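Local structure of restriction endonuclease EcoP15I, restriction subunit (Escherichia coli, 4ZCF) at residues D214-V219 with E242-Q247; L41-L46 with G106-I111; S83-T88 with L267-A272; K70-A75 with K261-R266; S693-F698 with H764-D769. The protein recognises two inversely oriented sites and cleaves DNA downstream of one of them, as the helicase-like, ATP-binding restriction subunit of a type III restriction-modification enzyme working with Mod subunits. All blocks are in the same frame, centred on the assembly; numbering follows the deposited sequence.

Interaction 1. Residues D214-V219 with E242-Q247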
# COMPACT_ATOMS: atom_id res chain seq x y z
N ASP C 214 9.93 19.96 -9.47
CA ASP C 214 11.40 19.95 -9.70
C ASP C 214 11.88 18.54 -10.10
O ASP C 214 12.80 18.40 -10.91
CB ASP C 214 12.16 20.41 -8.45
CG ASP C 214 11.93 21.85 -8.04
OD1 ASP C 214 11.61 22.68 -8.91
OD2 ASP C 214 12.14 22.17 -6.85
N ALA C 215 11.23 17.50 -9.52
CA ALA C 215 11.56 16.12 -9.83
C ALA C 215 11.12 15.77 -11.26
O ALA C 215 11.88 15.11 -11.97
CB ALA C 215 10.90 15.19 -8.84
N LEU C 216 9.92 16.26 -11.70
CA LEU C 216 9.38 16.02 -13.05
C LEU C 216 10.12 16.82 -14.10
O LEU C 216 10.37 16.30 -15.19
CB LEU C 216 7.87 16.25 -13.12
CG LEU C 216 6.98 15.27 -12.34
CD1 LEU C 216 5.71 15.93 -11.92
CD2 LEU C 216 6.67 14.05 -13.13
N ARG C 217 10.49 18.07 -13.77
CA ARG C 217 11.26 18.93 -14.67
C ARG C 217 12.61 18.26 -15.03
O ARG C 217 12.96 18.21 -16.21
CB ARG C 217 11.46 20.32 -14.05
CG ARG C 217 12.25 21.26 -14.96
CD ARG C 217 12.79 22.47 -14.24
NE ARG C 217 11.72 23.31 -13.68
CZ ARG C 217 11.55 23.55 -12.39
NH1 ARG C 217 12.38 23.02 -11.49
NH2 ARG C 217 10.56 24.33 -11.97
N ALA C 218 13.32 17.70 -14.02
CA ALA C 218 14.62 17.02 -14.13
C ALA C 218 14.62 15.74 -14.98
O ALA C 218 15.68 15.30 -15.44
CB ALA C 218 15.17 16.72 -12.74
N VAL C 219 13.43 15.13 -15.15
CA VAL C 219 13.23 13.92 -15.95
C VAL C 219 13.33 14.26 -17.47
O VAL C 219 13.53 13.36 -18.30
CB VAL C 219 11.89 13.25 -15.51
CG1 VAL C 219 11.08 12.68 -16.67
CG2 VAL C 219 12.13 12.21 -14.44
N GLU C 242 4.08 24.91 -17.79
CA GLU C 242 5.33 25.62 -18.16
C GLU C 242 6.47 25.36 -17.14
O GLU C 242 7.62 25.31 -17.54
CB GLU C 242 5.11 27.13 -18.33
CG GLU C 242 4.47 27.53 -19.65
CD GLU C 242 4.00 28.97 -19.81
OE1 GLU C 242 4.39 29.84 -18.99
OE2 GLU C 242 3.27 29.24 -20.79
N LYS C 243 6.13 25.16 -15.85
CA LYS C 243 7.08 24.90 -14.77
C LYS C 243 7.92 23.62 -14.99
O LYS C 243 8.97 23.49 -14.36
CB LYS C 243 6.35 24.78 -13.43
CG LYS C 243 5.96 26.09 -12.75
CD LYS C 243 5.09 25.78 -11.53
CE LYS C 243 4.70 27.02 -10.77
NZ LYS C 243 3.49 26.80 -9.93
N PHE C 244 7.44 22.67 -15.83
CA PHE C 244 8.16 21.41 -16.10
C PHE C 244 9.34 21.55 -17.06
O PHE C 244 10.08 20.58 -17.23
CB PHE C 244 7.21 20.33 -16.64
CG PHE C 244 6.13 19.87 -15.69
CD1 PHE C 244 6.45 19.48 -14.39
CD2 PHE C 244 4.81 19.78 -16.10
CE1 PHE C 244 5.45 19.06 -13.51
CE2 PHE C 244 3.82 19.35 -15.23
CZ PHE C 244 4.14 18.99 -13.94
N ASN C 245 9.47 22.72 -17.72
CA ASN C 245 10.50 23.00 -18.73
C ASN C 245 10.68 21.78 -19.65
O ASN C 245 11.77 21.16 -19.73
CB ASN C 245 11.80 23.56 -18.12
CG ASN C 245 11.61 24.91 -17.43
OD1 ASN C 245 11.68 25.02 -16.20
ND2 ASN C 245 11.33 25.95 -18.20
N ALA C 246 9.53 21.38 -20.25
CA ALA C 246 9.39 20.22 -21.12
C ALA C 246 10.20 20.37 -22.41
O ALA C 246 10.38 21.50 -22.91
CB ALA C 246 7.92 20.01 -21.45
N GLN C 247 10.72 19.25 -22.95
CA GLN C 247 11.52 19.26 -24.17
C GLN C 247 10.70 19.78 -25.33
O GLN C 247 11.17 20.68 -26.04
CB GLN C 247 12.14 17.89 -24.48
CG GLN C 247 13.40 17.57 -23.69
CD GLN C 247 13.92 16.19 -23.99
OE1 GLN C 247 14.53 15.93 -25.03
NE2 GLN C 247 13.69 15.26 -23.09

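Interaction 2. Residues L41-L46 with G106-I111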
# COMPACT_ATOMS: atom_id res chain seq x y z
N LEU C 41 17.43 7.48 -15.02
CA LEU C 41 16.11 8.00 -14.63
C LEU C 41 15.59 9.10 -15.57
O LEU C 41 14.37 9.25 -15.70
CB LEU C 41 16.14 8.54 -13.17
CG LEU C 41 16.83 7.71 -12.08
CD1 LEU C 41 17.69 8.57 -11.25
CD2 LEU C 41 15.86 7.06 -11.19
N ALA C 42 16.48 9.91 -16.14
CA ALA C 42 16.04 11.01 -17.01
C ALA C 42 16.05 10.64 -18.49
O ALA C 42 16.68 9.67 -18.89
CB ALA C 42 16.87 12.27 -16.75
N ASN C 43 15.33 11.43 -19.29
CA ASN C 43 15.24 11.26 -20.73
C ASN C 43 16.48 11.81 -21.42
O ASN C 43 17.03 12.81 -20.95
CB ASN C 43 14.07 12.10 -21.27
CG ASN C 43 12.78 11.40 -21.55
OD1 ASN C 43 12.63 10.17 -21.49
ND2 ASN C 43 11.81 12.22 -21.88
N PRO C 44 16.85 11.29 -22.63
CA PRO C 44 17.93 11.93 -23.40
C PRO C 44 17.46 13.30 -23.89
O PRO C 44 16.26 13.49 -24.15
CB PRO C 44 18.12 10.98 -24.60
CG PRO C 44 17.39 9.72 -24.23
CD PRO C 44 16.26 10.16 -23.37
N GLU C 45 18.37 14.28 -23.97
CA GLU C 45 18.01 15.61 -24.45
C GLU C 45 18.01 15.56 -25.99
O GLU C 45 19.06 15.35 -26.59
CB GLU C 45 18.99 16.66 -23.94
N LEU C 46 16.82 15.66 -26.61
CA LEU C 46 16.66 15.62 -28.07
C LEU C 46 16.85 17.03 -28.64
O LEU C 46 15.90 17.83 -28.69
CB LEU C 46 15.32 14.99 -28.49
CG LEU C 46 15.18 14.61 -29.96
CD1 LEU C 46 16.16 13.50 -30.34
CD2 LEU C 46 13.75 14.21 -30.28
N GLY C 106 14.73 6.94 -28.30
CA GLY C 106 14.86 6.39 -26.95
C GLY C 106 14.32 7.30 -25.86
O GLY C 106 14.85 7.32 -24.75
N ILE C 107 13.26 8.06 -26.18
CA ILE C 107 12.55 8.88 -25.21
C ILE C 107 11.65 7.84 -24.50
O ILE C 107 10.92 7.11 -25.16
CB ILE C 107 11.75 10.04 -25.89
CG1 ILE C 107 12.63 10.91 -26.84
CG2 ILE C 107 11.00 10.90 -24.85
CD1 ILE C 107 13.71 11.83 -26.19
N ASN C 108 11.80 7.70 -23.17
CA ASN C 108 11.06 6.68 -22.43
C ASN C 108 10.15 7.20 -21.30
O ASN C 108 9.53 6.40 -20.60
CB ASN C 108 12.02 5.57 -21.94
CG ASN C 108 12.98 6.01 -20.86
OD1 ASN C 108 13.70 7.01 -20.99
ND2 ASN C 108 13.05 5.23 -19.79
N LYS C 109 10.10 8.53 -21.13
CA LYS C 109 9.31 9.18 -20.10
C LYS C 109 8.48 10.32 -20.67
O LYS C 109 9.02 11.27 -21.24
CB LYS C 109 10.19 9.58 -18.90
CG LYS C 109 10.48 8.38 -18.00
CD LYS C 109 11.13 8.73 -16.71
CE LYS C 109 11.65 7.46 -16.08
NZ LYS C 109 12.33 7.72 -14.78
N PHE C 110 7.15 10.18 -20.57
CA PHE C 110 6.16 11.10 -21.13
C PHE C 110 5.08 11.44 -20.10
O PHE C 110 4.67 10.57 -19.34
CB PHE C 110 5.49 10.47 -22.38
CG PHE C 110 6.41 9.91 -23.44
CD1 PHE C 110 6.92 8.62 -23.33
CD2 PHE C 110 6.71 10.65 -24.58
CE1 PHE C 110 7.79 8.11 -24.31
CE2 PHE C 110 7.56 10.13 -25.56
CZ PHE C 110 8.10 8.87 -25.42
N ILE C 111 4.61 12.69 -20.12
CA ILE C 111 3.51 13.15 -19.27
C ILE C 111 2.28 13.39 -20.18
O ILE C 111 2.38 14.19 -21.12
CB ILE C 111 3.87 14.38 -18.35
CG1 ILE C 111 5.17 14.13 -17.55
CG2 ILE C 111 2.69 14.69 -17.40
CD1 ILE C 111 5.74 15.35 -16.67

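Interaction 3. Residues S83-T88 with L267-A272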
# COMPACT_ATOMS: atom_id res chain seq x y z
N SER C 83 -4.42 18.50 -35.20
CA SER C 83 -5.85 18.75 -35.19
C SER C 83 -6.59 17.58 -35.82
O SER C 83 -6.41 17.25 -37.00
CB SER C 83 -6.19 20.08 -35.86
OG SER C 83 -7.59 20.32 -35.76
N MET C 84 -7.39 16.89 -34.99
CA MET C 84 -8.18 15.73 -35.38
C MET C 84 -9.54 15.87 -34.81
O MET C 84 -9.67 16.16 -33.62
CB MET C 84 -7.54 14.43 -34.86
CG MET C 84 -6.12 14.25 -35.27
SD MET C 84 -5.79 12.55 -35.63
CE MET C 84 -4.14 12.58 -35.62
N GLU C 85 -10.58 15.67 -35.63
CA GLU C 85 -11.96 15.76 -35.14
C GLU C 85 -12.36 14.59 -34.22
O GLU C 85 -11.68 13.55 -34.19
CB GLU C 85 -12.94 15.95 -36.31
CG GLU C 85 -14.20 16.74 -35.96
CD GLU C 85 -14.12 17.87 -34.95
OE1 GLU C 85 -13.71 19.00 -35.33
OE2 GLU C 85 -14.52 17.64 -33.79
N THR C 86 -13.44 14.78 -33.45
CA THR C 86 -14.01 13.79 -32.54
C THR C 86 -14.41 12.53 -33.32
O THR C 86 -15.03 12.63 -34.39
CB THR C 86 -15.15 14.40 -31.70
OG1 THR C 86 -14.70 15.66 -31.17
CG2 THR C 86 -15.59 13.49 -30.55
N GLY C 87 -14.01 11.38 -32.79
CA GLY C 87 -14.28 10.06 -33.34
C GLY C 87 -13.33 9.61 -34.43
O GLY C 87 -13.66 8.70 -35.19
N THR C 88 -12.13 10.25 -34.52
CA THR C 88 -11.10 9.94 -35.53
C THR C 88 -9.86 9.21 -34.97
O THR C 88 -8.91 8.96 -35.71
CB THR C 88 -10.74 11.16 -36.41
OG1 THR C 88 -10.06 12.14 -35.64
CG2 THR C 88 -11.95 11.76 -37.13
N LEU C 267 -6.98 17.20 -39.70
CA LEU C 267 -8.06 16.33 -40.14
C LEU C 267 -9.27 16.94 -39.50
O LEU C 267 -9.49 16.79 -38.30
CB LEU C 267 -7.84 14.89 -39.63
CG LEU C 267 -8.96 13.88 -39.93
CD1 LEU C 267 -9.01 13.53 -41.43
CD2 LEU C 267 -8.78 12.65 -39.12
N THR C 268 -10.06 17.61 -40.33
CA THR C 268 -11.26 18.34 -39.96
C THR C 268 -12.50 17.52 -39.87
O THR C 268 -12.52 16.39 -40.26
CB THR C 268 -11.56 19.39 -41.00
OG1 THR C 268 -11.67 18.74 -42.26
CG2 THR C 268 -10.46 20.38 -41.04
N ALA C 269 -13.55 18.14 -39.37
CA ALA C 269 -14.89 17.58 -39.34
C ALA C 269 -15.52 17.29 -40.69
O ALA C 269 -16.23 16.32 -40.81
CB ALA C 269 -15.81 18.46 -38.55
N VAL C 270 -15.33 18.14 -41.68
CA VAL C 270 -15.74 17.78 -43.02
C VAL C 270 -15.00 16.59 -43.61
O VAL C 270 -15.61 15.70 -44.14
CB VAL C 270 -15.79 18.98 -44.00
CG1 VAL C 270 -16.07 20.26 -43.24
CG2 VAL C 270 -14.55 19.12 -44.84
N ASP C 271 -13.69 16.53 -43.47
CA ASP C 271 -12.97 15.33 -43.92
C ASP C 271 -13.50 14.04 -43.27
O ASP C 271 -13.67 13.04 -43.97
CB ASP C 271 -11.46 15.47 -43.66
CG ASP C 271 -10.81 16.76 -44.14
OD1 ASP C 271 -11.17 17.23 -45.24
OD2 ASP C 271 -9.91 17.27 -43.43
N ALA C 272 -13.77 14.07 -41.94
CA ALA C 272 -14.28 12.94 -41.15
C ALA C 272 -15.61 12.41 -41.71
O ALA C 272 -15.67 11.24 -42.08
CB ALA C 272 -14.43 13.34 -39.68

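Interaction 4. Residues K70-A75 with K261-R266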
# COMPACT_ATOMS: atom_id res chain seq x y z
N LYS C 70 1.93 32.88 -40.90
CA LYS C 70 2.51 33.31 -39.62
C LYS C 70 1.79 32.71 -38.41
O LYS C 70 2.41 32.50 -37.36
CB LYS C 70 2.51 34.83 -39.54
N ASP C 71 0.48 32.46 -38.56
CA ASP C 71 -0.42 31.91 -37.54
C ASP C 71 -0.32 30.39 -37.37
O ASP C 71 -0.84 29.86 -36.38
CB ASP C 71 -1.88 32.31 -37.86
CG ASP C 71 -2.15 33.81 -37.87
OD1 ASP C 71 -1.25 34.59 -37.47
OD2 ASP C 71 -3.28 34.20 -38.24
N ASN C 72 0.32 29.69 -38.34
CA ASN C 72 0.47 28.23 -38.37
C ASN C 72 1.87 27.72 -37.99
O ASN C 72 2.03 26.52 -37.77
CB ASN C 72 0.04 27.67 -39.74
CG ASN C 72 -1.45 27.74 -40.05
OD1 ASN C 72 -2.28 28.19 -39.25
ND2 ASN C 72 -1.81 27.27 -41.23
N HIS C 73 2.88 28.61 -37.93
CA HIS C 73 4.26 28.21 -37.59
C HIS C 73 4.96 29.19 -36.67
O HIS C 73 4.58 30.36 -36.62
CB HIS C 73 5.08 27.90 -38.86
CG HIS C 73 5.78 29.08 -39.47
ND1 HIS C 73 5.08 30.13 -40.05
CD2 HIS C 73 7.11 29.32 -39.59
CE1 HIS C 73 6.00 30.98 -40.48
NE2 HIS C 73 7.24 30.54 -40.23
N ASN C 74 5.98 28.70 -35.92
CA ASN C 74 6.81 29.45 -34.96
C ASN C 74 8.03 28.62 -34.53
O ASN C 74 7.90 27.67 -33.75
CB ASN C 74 5.97 29.87 -33.74
CG ASN C 74 6.64 30.80 -32.75
OD1 ASN C 74 7.87 30.92 -32.69
ND2 ASN C 74 5.84 31.44 -31.92
N ALA C 75 9.23 28.98 -35.04
CA ALA C 75 10.51 28.31 -34.72
C ALA C 75 11.04 28.64 -33.31
O ALA C 75 11.98 27.99 -32.86
CB ALA C 75 11.56 28.67 -35.77
N LYS C 261 0.51 27.01 -32.76
CA LYS C 261 1.91 27.31 -32.48
C LYS C 261 2.71 26.78 -33.66
O LYS C 261 3.33 27.56 -34.37
CB LYS C 261 2.35 26.77 -31.11
CG LYS C 261 1.69 27.49 -29.93
CD LYS C 261 2.47 28.71 -29.47
CE LYS C 261 1.58 29.79 -28.90
NZ LYS C 261 2.35 30.75 -28.06
N ASN C 262 2.62 25.47 -33.93
CA ASN C 262 3.25 24.82 -35.08
C ASN C 262 2.29 23.75 -35.61
O ASN C 262 2.36 22.60 -35.18
CB ASN C 262 4.62 24.24 -34.70
CG ASN C 262 5.69 25.29 -34.48
OD1 ASN C 262 6.13 25.96 -35.42
ND2 ASN C 262 6.15 25.45 -33.25
N LEU C 263 1.34 24.15 -36.48
CA LEU C 263 0.36 23.21 -37.03
C LEU C 263 1.03 22.27 -38.00
O LEU C 263 1.55 22.68 -39.04
CB LEU C 263 -0.88 23.90 -37.61
CG LEU C 263 -1.95 22.96 -38.18
CD1 LEU C 263 -2.53 22.04 -37.12
CD2 LEU C 263 -3.06 23.74 -38.85
N VAL C 264 1.04 20.99 -37.62
CA VAL C 264 1.71 19.92 -38.32
C VAL C 264 0.74 18.97 -39.06
O VAL C 264 1.09 18.43 -40.11
CB VAL C 264 2.68 19.26 -37.31
CG1 VAL C 264 2.32 17.83 -36.94
CG2 VAL C 264 4.12 19.38 -37.77
N TYR C 265 -0.49 18.82 -38.54
CA TYR C 265 -1.49 17.95 -39.12
C TYR C 265 -2.91 18.48 -38.85
O TYR C 265 -3.18 18.93 -37.75
CB TYR C 265 -1.30 16.50 -38.60
CG TYR C 265 -2.27 15.49 -39.16
CD1 TYR C 265 -2.16 15.03 -40.47
CD2 TYR C 265 -3.33 15.02 -38.39
CE1 TYR C 265 -3.10 14.16 -41.01
CE2 TYR C 265 -4.27 14.13 -38.92
CZ TYR C 265 -4.14 13.69 -40.23
OH TYR C 265 -5.05 12.80 -40.75
N ARG C 266 -3.80 18.42 -39.85
CA ARG C 266 -5.19 18.84 -39.75
C ARG C 266 -6.18 17.91 -40.49
O ARG C 266 -6.20 17.83 -41.72
CB ARG C 266 -5.37 20.31 -40.18
CG ARG C 266 -6.73 20.90 -39.85
CD ARG C 266 -6.62 22.33 -39.36
NE ARG C 266 -6.15 23.24 -40.40
CZ ARG C 266 -6.94 24.00 -41.15
NH1 ARG C 266 -8.26 23.98 -40.97
NH2 ARG C 266 -6.42 24.80 -42.07

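Interaction 5. Residues S693-F698 with H764-D769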
# COMPACT_ATOMS: atom_id res chain seq x y z
N SER C 693 19.07 -14.65 -53.96
CA SER C 693 19.59 -14.01 -55.16
C SER C 693 18.65 -12.94 -55.73
O SER C 693 19.14 -11.97 -56.32
CB SER C 693 19.95 -15.05 -56.22
OG SER C 693 18.81 -15.76 -56.68
N ILE C 694 17.33 -13.09 -55.55
CA ILE C 694 16.32 -12.13 -56.02
C ILE C 694 16.36 -10.85 -55.17
O ILE C 694 16.33 -9.74 -55.71
CB ILE C 694 14.92 -12.79 -56.11
CG1 ILE C 694 14.93 -13.98 -57.11
CG2 ILE C 694 13.82 -11.77 -56.47
CD1 ILE C 694 13.91 -15.10 -56.85
N PHE C 695 16.47 -11.01 -53.83
CA PHE C 695 16.58 -9.88 -52.90
C PHE C 695 17.96 -9.17 -53.00
O PHE C 695 18.06 -7.96 -52.76
CB PHE C 695 16.24 -10.30 -51.44
CG PHE C 695 16.30 -9.17 -50.44
CD1 PHE C 695 15.32 -8.18 -50.41
CD2 PHE C 695 17.38 -9.05 -49.57
CE1 PHE C 695 15.42 -7.10 -49.53
CE2 PHE C 695 17.48 -7.97 -48.69
CZ PHE C 695 16.50 -7.00 -48.68
N LYS C 696 19.02 -9.92 -53.39
CA LYS C 696 20.39 -9.42 -53.59
C LYS C 696 20.44 -8.48 -54.82
O LYS C 696 21.05 -7.42 -54.74
CB LYS C 696 21.38 -10.60 -53.75
CG LYS C 696 22.85 -10.19 -53.95
CD LYS C 696 23.83 -11.03 -53.12
CE LYS C 696 24.15 -12.38 -53.71
NZ LYS C 696 25.07 -13.15 -52.82
N SER C 697 19.79 -8.88 -55.93
CA SER C 697 19.71 -8.12 -57.18
C SER C 697 19.08 -6.75 -56.93
O SER C 697 19.66 -5.73 -57.34
CB SER C 697 18.93 -8.89 -58.24
OG SER C 697 19.60 -10.10 -58.56
N PHE C 698 17.92 -6.72 -56.23
CA PHE C 698 17.20 -5.51 -55.85
C PHE C 698 18.09 -4.62 -54.95
O PHE C 698 18.10 -3.40 -55.10
CB PHE C 698 15.87 -5.86 -55.13
CG PHE C 698 15.48 -4.89 -54.03
CD1 PHE C 698 14.90 -3.66 -54.33
CD2 PHE C 698 15.75 -5.19 -52.70
CE1 PHE C 698 14.61 -2.75 -53.32
CE2 PHE C 698 15.43 -4.28 -51.68
CZ PHE C 698 14.85 -3.07 -52.00
N HIS C 764 20.51 -11.30 -43.51
CA HIS C 764 21.85 -11.22 -42.95
C HIS C 764 22.91 -11.74 -43.96
O HIS C 764 23.99 -11.16 -44.05
CB HIS C 764 21.89 -12.02 -41.64
CG HIS C 764 23.25 -12.17 -41.05
ND1 HIS C 764 23.93 -11.10 -40.51
CD2 HIS C 764 24.00 -13.29 -40.92
CE1 HIS C 764 25.08 -11.58 -40.08
NE2 HIS C 764 25.17 -12.90 -40.30
N LYS C 765 22.58 -12.80 -44.71
CA LYS C 765 23.46 -13.41 -45.70
C LYS C 765 23.78 -12.45 -46.85
O LYS C 765 24.95 -12.31 -47.20
CB LYS C 765 22.88 -14.74 -46.24
CG LYS C 765 23.29 -15.96 -45.42
CD LYS C 765 22.47 -17.19 -45.81
CE LYS C 765 22.35 -18.20 -44.69
NZ LYS C 765 23.64 -18.88 -44.39
N VAL C 766 22.75 -11.78 -47.40
CA VAL C 766 22.91 -10.80 -48.48
C VAL C 766 23.72 -9.60 -48.00
O VAL C 766 24.73 -9.27 -48.63
CB VAL C 766 21.60 -10.41 -49.22
CG1 VAL C 766 21.04 -11.58 -50.01
CG2 VAL C 766 20.55 -9.86 -48.27
N PHE C 767 23.35 -9.01 -46.83
CA PHE C 767 24.06 -7.88 -46.23
C PHE C 767 25.55 -8.20 -45.95
O PHE C 767 26.38 -7.30 -45.97
CB PHE C 767 23.35 -7.38 -44.95
CG PHE C 767 21.96 -6.78 -45.12
CD1 PHE C 767 21.58 -6.19 -46.32
CD2 PHE C 767 21.06 -6.77 -44.06
CE1 PHE C 767 20.31 -5.63 -46.46
CE2 PHE C 767 19.79 -6.21 -44.21
CZ PHE C 767 19.42 -5.64 -45.40
N CYS C 768 25.88 -9.48 -45.74
CA CYS C 768 27.25 -9.94 -45.52
C CYS C 768 28.03 -9.89 -46.82
O CYS C 768 29.17 -9.43 -46.83
CB CYS C 768 27.26 -11.35 -44.91
SG CYS C 768 27.14 -11.37 -43.11
N ASP C 769 27.40 -10.36 -47.93
CA ASP C 769 27.94 -10.37 -49.29
C ASP C 769 28.09 -8.93 -49.83
O ASP C 769 29.20 -8.49 -50.16
CB ASP C 769 27.04 -11.21 -50.22
CG ASP C 769 27.03 -12.70 -49.92
OD1 ASP C 769 28.13 -13.29 -49.77
OD2 ASP C 769 25.93 -13.29 -49.90

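Interaction 1. Residues D214-V219 with E242-Q247
Two connections of the parallel sheet in the helicase-like domain meet here: the end of helix 212-217, which leads into strand 222-226, and the turn after helix 236-242, which leads into the neighbouring strand 248-253. Arg-217 does most of the joining. Its CG is anti to the backbone N (chi1 -180°), and this sends the chain along the turn. Arg-217 CB and CG run beside the Phe-244 carbonyl, Arg-217 CG 3.2 Å from Phe-244 O. CD comes next to Asn-245 OD1, and beyond it a bend at chi3 swings the guanidinium across the turn. There Arg-217 NE forms two weak hydrogen bonds, to Lys-243 O at 2.8 Å and to Asn-245 OD1 at 3.0 Å. NH2 adds another weak one to Lys-243 O, so that a single carbonyl holds two nitrogens. Arg-217 NH1 turns back to its own helix and makes a salt bridge with Asp-214 OD1 at 2.7 Å, which helps to set the rotation of the guanidinium. An alanine in place of this arginine would probably leave the turn less firmly tied to the helix end, since all three polar links and the salt bridge would go. Asn-245 leaves the helical conformation with a positive phi of 41°, and its side chain runs alongside the arginine. Towards the sheet, where Phe-244 also touches Ile-223, the contact becomes apolar: Leu-216 CD1 lies 3.5 Å from Phe-244 CE1.

Interaction 2. Residues L41-L46 with G106-I111
Hydrogen bonds from side chains to backbone dominate this buried contact, and Asn-43 makes three of the four. Asn-43 OD1 accepts from two successive amides, Asn-108 N at 3.1 Å and, more weakly, Lys-109 N at 3.0 Å; the first donor stands above the carbonyl plane. From the other end of the same amide, Asn-43 ND2 donates to Lys-109 O at 3.0 Å, in the carbonyl plane and on a lone pair, and also to Lys-220 O. Held at both ends, the amide group has little freedom to rotate. The fourth bond comes from Lys-109, whose extended chain carries NZ to within 2.7 Å of Leu-41 O; Ala-173 O and Phe-170 O accept from the same ammonium. These bonds surround the start of strand 109-113, which helix 90-105 links to strand 79-84 in a beta-alpha-beta unit of the helicase-like domain. Gly-106, the first residue past that helix, has a positive phi of 73°.

Van der Waals contacts make up the rest. Ile-107 sends CG2 against Asn-43 ND2, while Ile-107 CD1 makes apolar contacts with Pro-44 CD and Leu-46 CB, both at 4.2 Å. Pro-44 CD and CG also lie 3.5 Å from Gly-106 O.

Interaction 3. Residues S83-T88 with L267-A272
The P-loop leaves strand 79-84 at this point, and strand 263-267 with the helix that follows it lies alongside. Met-84 and Leu-267 form a parallel bridge. Leu-267 N donates to Ser-83 O at 2.8 Å with a nearly straight bond (172°), whereas Leu-267 O takes a weak one from Glu-85 N. Past the bridge the two chains part, one into the phosphate-binding loop and the other into helix 269-274. Glu-85 lies where they part. Its CG, anti to the backbone N, packs 3.5 Å from Ala-269 CB, and a bend at chi2 brings the carboxylate back over its own loop. There Glu-85 OE2 accepts from Thr-86 N at 3.1 Å, a donor lying above the carboxylate plane, and from Thr-86 OG1. An alanine in place of Glu-85 would probably loosen the start of the loop, since both bonds to Thr-86 and the packing of CG on Ala-269 CB would be missing. The type II turn from Glu-85 to Thr-88 is closed by a weak bond from Thr-88 N to Glu-85 O, reinforced by Thr-88 OG1, which donates to the same oxygen at 2.6 Å. The same threonine meets Leu-267 tip to tip and sets Thr-88 CG2 3.9 Å from Ala-272 CB. Thr-268 and Asp-271 form a capping box at the helix start. Gly-89, Lys-90 and Thr-91, next in the chain, line the AMP pocket, an arrangement typical of the Walker A motif in P-loop NTPases.

Interaction 4. Residues K70-A75 with K261-R266
Strand 263-267 is the outermost strand, within this chain, on one side of the parallel sheet of the helicase-like domain, and the 70-75 loop meets it where it begins. Three hydrogen bonds carry the polar part. One is between backbones: Leu-263 N donates to Asn-72 O at 2.8 Å, in the plane of that carbonyl. The other two belong to the Asn-262 side chain, which reads both backbone groups of Asn-74. Asn-262 OD1 accepts from Asn-74 N at 2.8 Å, the donor standing well above the amide carbonyl plane, and Asn-262 ND2 returns a bond to Asn-74 O at 2.9 Å. It is CG beside the backbone N (chi1 -72°) that lets the amide of this buried residue reach across to the loop. ND2 also donates to Ile-79 O, so one group links the loop to strand 79-84 as well.

A CA-H...O contact accompanies the pairing: Asn-262 CA lies 3.4 Å from the same Asn-72 O that accepts from Leu-263 N. The His-73 side chain starts away from the strand, though its CB approaches Asn-262 OD1; ND1 is bonded to Ser-69 O, and the ring meets those of His-68 and Tyr-54. Asn-72 is held within its own loop by a bond from ND2 to Ala-67 O. Van der Waals contact is sparse: Asn-72 CB comes 4.4 Å from Leu-263 CB, and Asn-74 CB lies 3.6 Å from Lys-261 O.

Interaction 5. Residues S693-F698 with H764-D769
A salt bridge between Lys-696 and Asp-769 links the two helices, with Lys-696 NZ 3.0 Å from Asp-769 OD2 and the hydrogen bond within it weak. The lysine starts with CG anti to its backbone N, then bends at chi2 and chi3 so that the ammonium reaches the second helix; the lysine and aspartate side chains cross at about a right angle. Asp-769 itself is exposed. Within helix 688-701, Ser-697 OG also bonds back to Ser-693 O at 3.0 Å, in the carbonyl plane.

Beneath the ion pair the contact turns apolar and centres on Val-766. One branch, Val-766 CG1, touches Lys-696 CB at 3.9 Å. The other, Val-766 CG2, takes the crowded position between the backbone N and the carbonyl carbon and meets the edge of the Phe-695 ring, 3.5 Å from Phe-695 CD2. Phe-767 CE1 approaches that edge too, 4.3 Å from Phe-695 CE2.

The axes of the two short segments pass 9.8 Å apart and cross at -46°. Around them, helix 782-798 packs on Phe-695, whose ring meets that of Phe-792 edge-to-face, and helix 745-756 receives Phe-767. Beyond lies a neighbouring subunit, whose Phe-532 forms an edge-to-face pair with His-764, so that helix 760-769 sits between these helices and the partner chain.

Overall arrangement
From the N terminus, the 41-46 segment comes first and pairs with 106-111, closing interaction 2 just past helix 90-105. Before that loop closes, 70-75 and 83-88 pass; their partners, 261-266 and 267-272, come much later, so interactions 3 and 4 each cross interaction 2. They also cross each other and touch: interaction 4 ties the 70-75 loop to the start of strand 263-267, and interaction 3 pairs that strand's end with the end of strand 79-84, where the P-loop begins. Interaction 1 is nested inside both long loops and follows interaction 2, which it touches through Gln-247 and Val-219. Interaction 5 stands in series, its helices about 21 Å or more from the other contacts at nearest atoms.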